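Local coordinates for DNA repair protein rhp9/CRB2 (PDB 2FHD) that probably recognises methylated histone H4 through its tandem Tudor domains, in a methylation state-specific way, as part of the DNA damage response, at residues Val32-Ala35 / Val36-Ser39; Thr53-Ser56 / Asn57-Lys60. All coordinates share one frame; numbering follows the deposited sequence.

Contact 1. Residues Val32-Ala35 / Val36-Ser39; sequences VHSA and VTSS
The side chain of S34 reaches forward along its own chain and sits over the backbone of V36 and T37. Its CB already touches T37: T37 OG1 is 3.7 Å from S34 CB, and the carbonyl oxygen of T37 lies at a similar distance from the same carbon. One bond further, the hydroxyl is placed by its first torsion. OG stands opposite the backbone nitrogen (chi1 176°) and beside the serine's own carbonyl carbon, which carries it in the direction the chain is about to turn. There it accepts two N-H groups at once. V36 N donates to S34 OG over 3.3 Å with a fairly straight angle of 160°; T37 N also lies 3.3 Å from S34 OG, but its hydrogen comes in more bent, at 145°. Both bonds are weak, yet together they occupy the oxygen of a buried serine. T37 turns its own hydroxyl back toward this group, with OG1 lodged between its backbone N and carbonyl carbon, and T37 OG1 ends 3.6 Å from S34 OG. From the V36 flank, methyl CG1 comes to 4.0 Å from S34 OG and lends an apolar border. Around this turn, M41 of strand 41-46 packs on S34, while P20 of a second subunit meets S34 and Y123 of that subunit meets V36. A phosphate ion, probably from the crystallisation liquor, comes within about 3 Å of the side chain of A35 at the nearest atoms. A serine oxygen taking up the N-H two residues ahead is the pattern of an ST turn, weakly made here, with the next N-H also pointing to the same oxygen, and built into the loop between strands 23-32 and 41-46 of the Tudor domain.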
loop_
_atom_site.group_PDB
_atom_site.type_symbol
_atom_site.label_atom_id
_atom_site.label_comp_id
_atom_site.label_asym_id
_atom_site.label_seq_id
_atom_site.Cartn_x
_atom_site.Cartn_y
_atom_site.Cartn_z
ATOM N N VAL A 32 9.734 -5.058 -12.359
ATOM C CA VAL A 32 10.529 -4.946 -11.158
ATOM C C VAL A 32 11.987 -5.367 -11.514
ATOM O O VAL A 32 12.241 -6.434 -12.169
ATOM C CB VAL A 32 9.982 -5.906 -10.043
ATOM C CG1 VAL A 32 10.771 -5.814 -8.711
ATOM C CG2 VAL A 32 8.513 -5.595 -9.752
ATOM N N HIS A 33 12.928 -4.507 -11.140
ATOM C CA HIS A 33 14.330 -4.865 -11.085
ATOM C C HIS A 33 14.627 -5.417 -9.661
ATOM O O HIS A 33 14.660 -4.685 -8.691
ATOM C CB HIS A 33 15.213 -3.650 -11.454
ATOM C CG HIS A 33 16.677 -3.881 -11.287
ATOM N ND1 HIS A 33 17.454 -4.507 -12.246
ATOM C CD2 HIS A 33 17.517 -3.586 -10.267
ATOM C CE1 HIS A 33 18.702 -4.594 -11.828
ATOM N NE2 HIS A 33 18.766 -4.049 -10.625
ATOM N N SER A 34 14.875 -6.706 -9.559
ATOM C CA SER A 34 15.332 -7.285 -8.306
ATOM C C SER A 34 16.769 -7.001 -7.952
ATOM O O SER A 34 17.595 -7.256 -8.745
ATOM C CB SER A 34 15.166 -8.784 -8.365
ATOM O OG SER A 34 15.685 -9.278 -7.195
ATOM N N ALA A 35 17.074 -6.551 -6.724
ATOM C CA ALA A 35 18.472 -6.226 -6.336
ATOM C C ALA A 35 19.418 -7.413 -6.269
ATOM O O ALA A 35 20.639 -7.274 -6.212
ATOM C CB ALA A 35 18.474 -5.513 -5.027
ATOM N N VAL A 36 18.834 -8.591 -6.364
ATOM C CA VAL A 36 19.410 -9.851 -5.916
ATOM C C VAL A 36 19.353 -10.962 -6.990
ATOM O O VAL A 36 20.032 -11.977 -6.830
ATOM C CB VAL A 36 18.596 -10.302 -4.677
ATOM C CG1 VAL A 36 17.875 -11.638 -4.879
ATOM C CG2 VAL A 36 19.443 -10.208 -3.430
ATOM N N THR A 37 18.519 -10.813 -8.036
ATOM C CA THR A 37 18.568 -11.747 -9.186
ATOM C C THR A 37 18.503 -11.005 -10.520
ATOM O O THR A 37 17.999 -9.886 -10.612
ATOM C CB THR A 37 17.440 -12.864 -9.143
ATOM O OG1 THR A 37 16.141 -12.245 -9.097
ATOM C CG2 THR A 37 17.592 -13.795 -7.912
ATOM N N SER A 38 19.008 -11.617 -11.571
ATOM C CA SER A 38 18.989 -10.891 -12.831
ATOM C C SER A 38 17.712 -11.003 -13.653
ATOM O O SER A 38 17.437 -10.118 -14.408
ATOM C CB SER A 38 20.234 -11.180 -13.691
ATOM O OG SER A 38 20.340 -12.567 -13.957
ATOM N N SER A 39 16.940 -12.066 -13.561
ATOM C CA SER A 39 15.740 -12.119 -14.443
ATOM C C SER A 39 14.800 -10.939 -14.190
ATOM O O SER A 39 14.647 -10.481 -13.051
ATOM C CB SER A 39 14.909 -13.385 -14.231
ATOM O OG SER A 39 15.665 -14.482 -13.745
#

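Contact 2. Residues Thr53-Ser56 / Asn57-Lys60; sequences TVNS and NQIK
N55 and Q58 meet through two hydrogen bonds and a stack of their amides. With CG beside its own backbone N and the chain extended from there, Q58 reaches back along the strand end, and OE1 accepts the backbone N-H of N55 (N55 N to Q58 OE1 2.8 Å, angle 163°), the donor tilted only 16° from the carbonyl plane. In return Q58 N donates to N55 O over 2.9 Å, well above that carbonyl's plane. The two carboxamides also lie stacked, their planes 7° apart. Q58 OE1 rests 3.5 Å from V54 CB as well, which puts apolar bulk beside the amide. A leucine in place of Q58 would probably leave the N-H of N55 without this acceptor and N55 without its stacked amide. Further out, V54 CG2 packs on I59 CB at 4.0 Å, crossing at about a right angle. A water bridges the bend, giving a hydrogen to S56 O and accepting one from I59 N. I59 itself packs on V12, Y42 and V44, and Q58 pairs by backbone with F15 while K17 touches its side chain. The result is a type I beta turn, N55 to Q58, joining strand 51-55 to strand 59-61, the last two strands of this SH3-like Tudor barrel.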
loop_
_atom_site.group_PDB
_atom_site.type_symbol
_atom_site.label_atom_id
_atom_site.label_comp_id
_atom_site.label_asym_id
_atom_site.label_seq_id
_atom_site.Cartn_x
_atom_site.Cartn_y
_atom_site.Cartn_z
ATOM N N THR A 53 4.932 -9.970 -6.437
ATOM C CA THR A 53 6.007 -9.894 -7.435
ATOM C C THR A 53 6.360 -11.303 -7.962
ATOM O O THR A 53 6.622 -12.177 -7.135
ATOM C CB THR A 53 7.255 -9.246 -6.821
ATOM O OG1 THR A 53 6.867 -7.939 -6.418
ATOM C CG2 THR A 53 8.399 -9.030 -7.916
ATOM N N VAL A 54 6.327 -11.538 -9.273
ATOM C CA VAL A 54 6.426 -12.908 -9.789
ATOM C C VAL A 54 7.467 -12.908 -10.873
ATOM O O VAL A 54 7.758 -11.846 -11.447
ATOM C CB VAL A 54 5.044 -13.441 -10.416
ATOM C CG1 VAL A 54 3.986 -13.562 -9.344
ATOM C CG2 VAL A 54 4.553 -12.598 -11.626
ATOM N N ASN A 55 8.035 -14.063 -11.188
ATOM C CA ASN A 55 8.923 -14.083 -12.345
ATOM C C ASN A 55 8.186 -14.274 -13.664
ATOM O O ASN A 55 6.940 -14.458 -13.671
ATOM C CB ASN A 55 10.059 -15.107 -12.185
ATOM C CG ASN A 55 9.578 -16.523 -12.031
ATOM O OD1 ASN A 55 8.905 -17.107 -12.905
ATOM N ND2 ASN A 55 9.995 -17.146 -10.908
ATOM N N SER A 56 8.960 -14.303 -14.770
ATOM C CA SER A 56 8.409 -14.353 -16.144
ATOM C C SER A 56 7.822 -15.729 -16.447
ATOM O O SER A 56 7.096 -15.896 -17.386
ATOM C CB SER A 56 9.496 -14.050 -17.167
ATOM O OG SER A 56 10.341 -15.202 -17.274
ATOM N N ASN A 57 8.174 -16.714 -15.632
ATOM C CA ASN A 57 7.564 -18.025 -15.642
ATOM C C ASN A 57 6.244 -18.121 -14.831
ATOM O O ASN A 57 5.672 -19.187 -14.725
ATOM C CB ASN A 57 8.521 -19.011 -14.953
ATOM C CG ASN A 57 9.669 -19.445 -15.846
ATOM O OD1 ASN A 57 9.606 -19.379 -17.079
ATOM N ND2 ASN A 57 10.751 -19.852 -15.219
ATOM N N GLN A 58 5.803 -17.036 -14.240
ATOM C CA GLN A 58 4.675 -17.116 -13.362
ATOM C C GLN A 58 3.552 -16.189 -13.828
ATOM O O GLN A 58 2.684 -15.865 -13.026
ATOM C CB GLN A 58 5.141 -16.774 -11.948
ATOM C CG GLN A 58 5.923 -17.928 -11.282
ATOM C CD GLN A 58 6.612 -17.466 -9.959
ATOM O OE1 GLN A 58 7.016 -16.325 -9.823
ATOM N NE2 GLN A 58 6.696 -18.350 -9.004
ATOM N N ILE A 59 3.509 -15.868 -15.147
ATOM C CA ILE A 59 2.614 -14.858 -15.623
ATOM C C ILE A 59 2.318 -15.078 -17.098
ATOM O O ILE A 59 3.220 -15.396 -17.890
ATOM C CB ILE A 59 3.190 -13.418 -15.339
ATOM C CG1 ILE A 59 2.206 -12.308 -15.594
ATOM C CG2 ILE A 59 4.439 -13.065 -16.177
ATOM C CD1 ILE A 59 2.720 -10.955 -15.053
ATOM N N LYS A 60 1.033 -14.958 -17.439
ATOM C CA LYS A 60 0.560 -15.085 -18.834
ATOM C C LYS A 60 -0.347 -13.898 -19.143
ATOM O O LYS A 60 -0.977 -13.399 -18.228
ATOM C CB LYS A 60 -0.275 -16.358 -18.961
ATOM C CG LYS A 60 0.475 -17.634 -18.732
ATOM C CD LYS A 60 1.354 -18.004 -20.000
ATOM C CE LYS A 60 2.254 -19.119 -19.677
ATOM N NZ LYS A 60 3.158 -19.404 -20.865
HETATM O O HOH W 1 4.838 -17.636 -17.453
#

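Both contacts belong to the first Tudor domain and come in series along the chain, contact 1 finishing before contact 2 begins. Their centres are about 13 Å apart, and they touch where V32 CG2 packs on T53 CG2 at 3.9 Å. Contact 1 lies in the connection between strands 23-32 and 41-46, neighbours inside the sheet; its centre lies about 22 Å from the centre of the chain, and it reaches a second subunit. The centre of contact 2 is nearer, about 11 Å, and this contact links 51-55 with 59-61, the outermost strands in the sheet order. One bend thus closes the turn between neighbouring strands at the periphery, while the other carries the chain between the sheet's two edges, as expected for a small barrel.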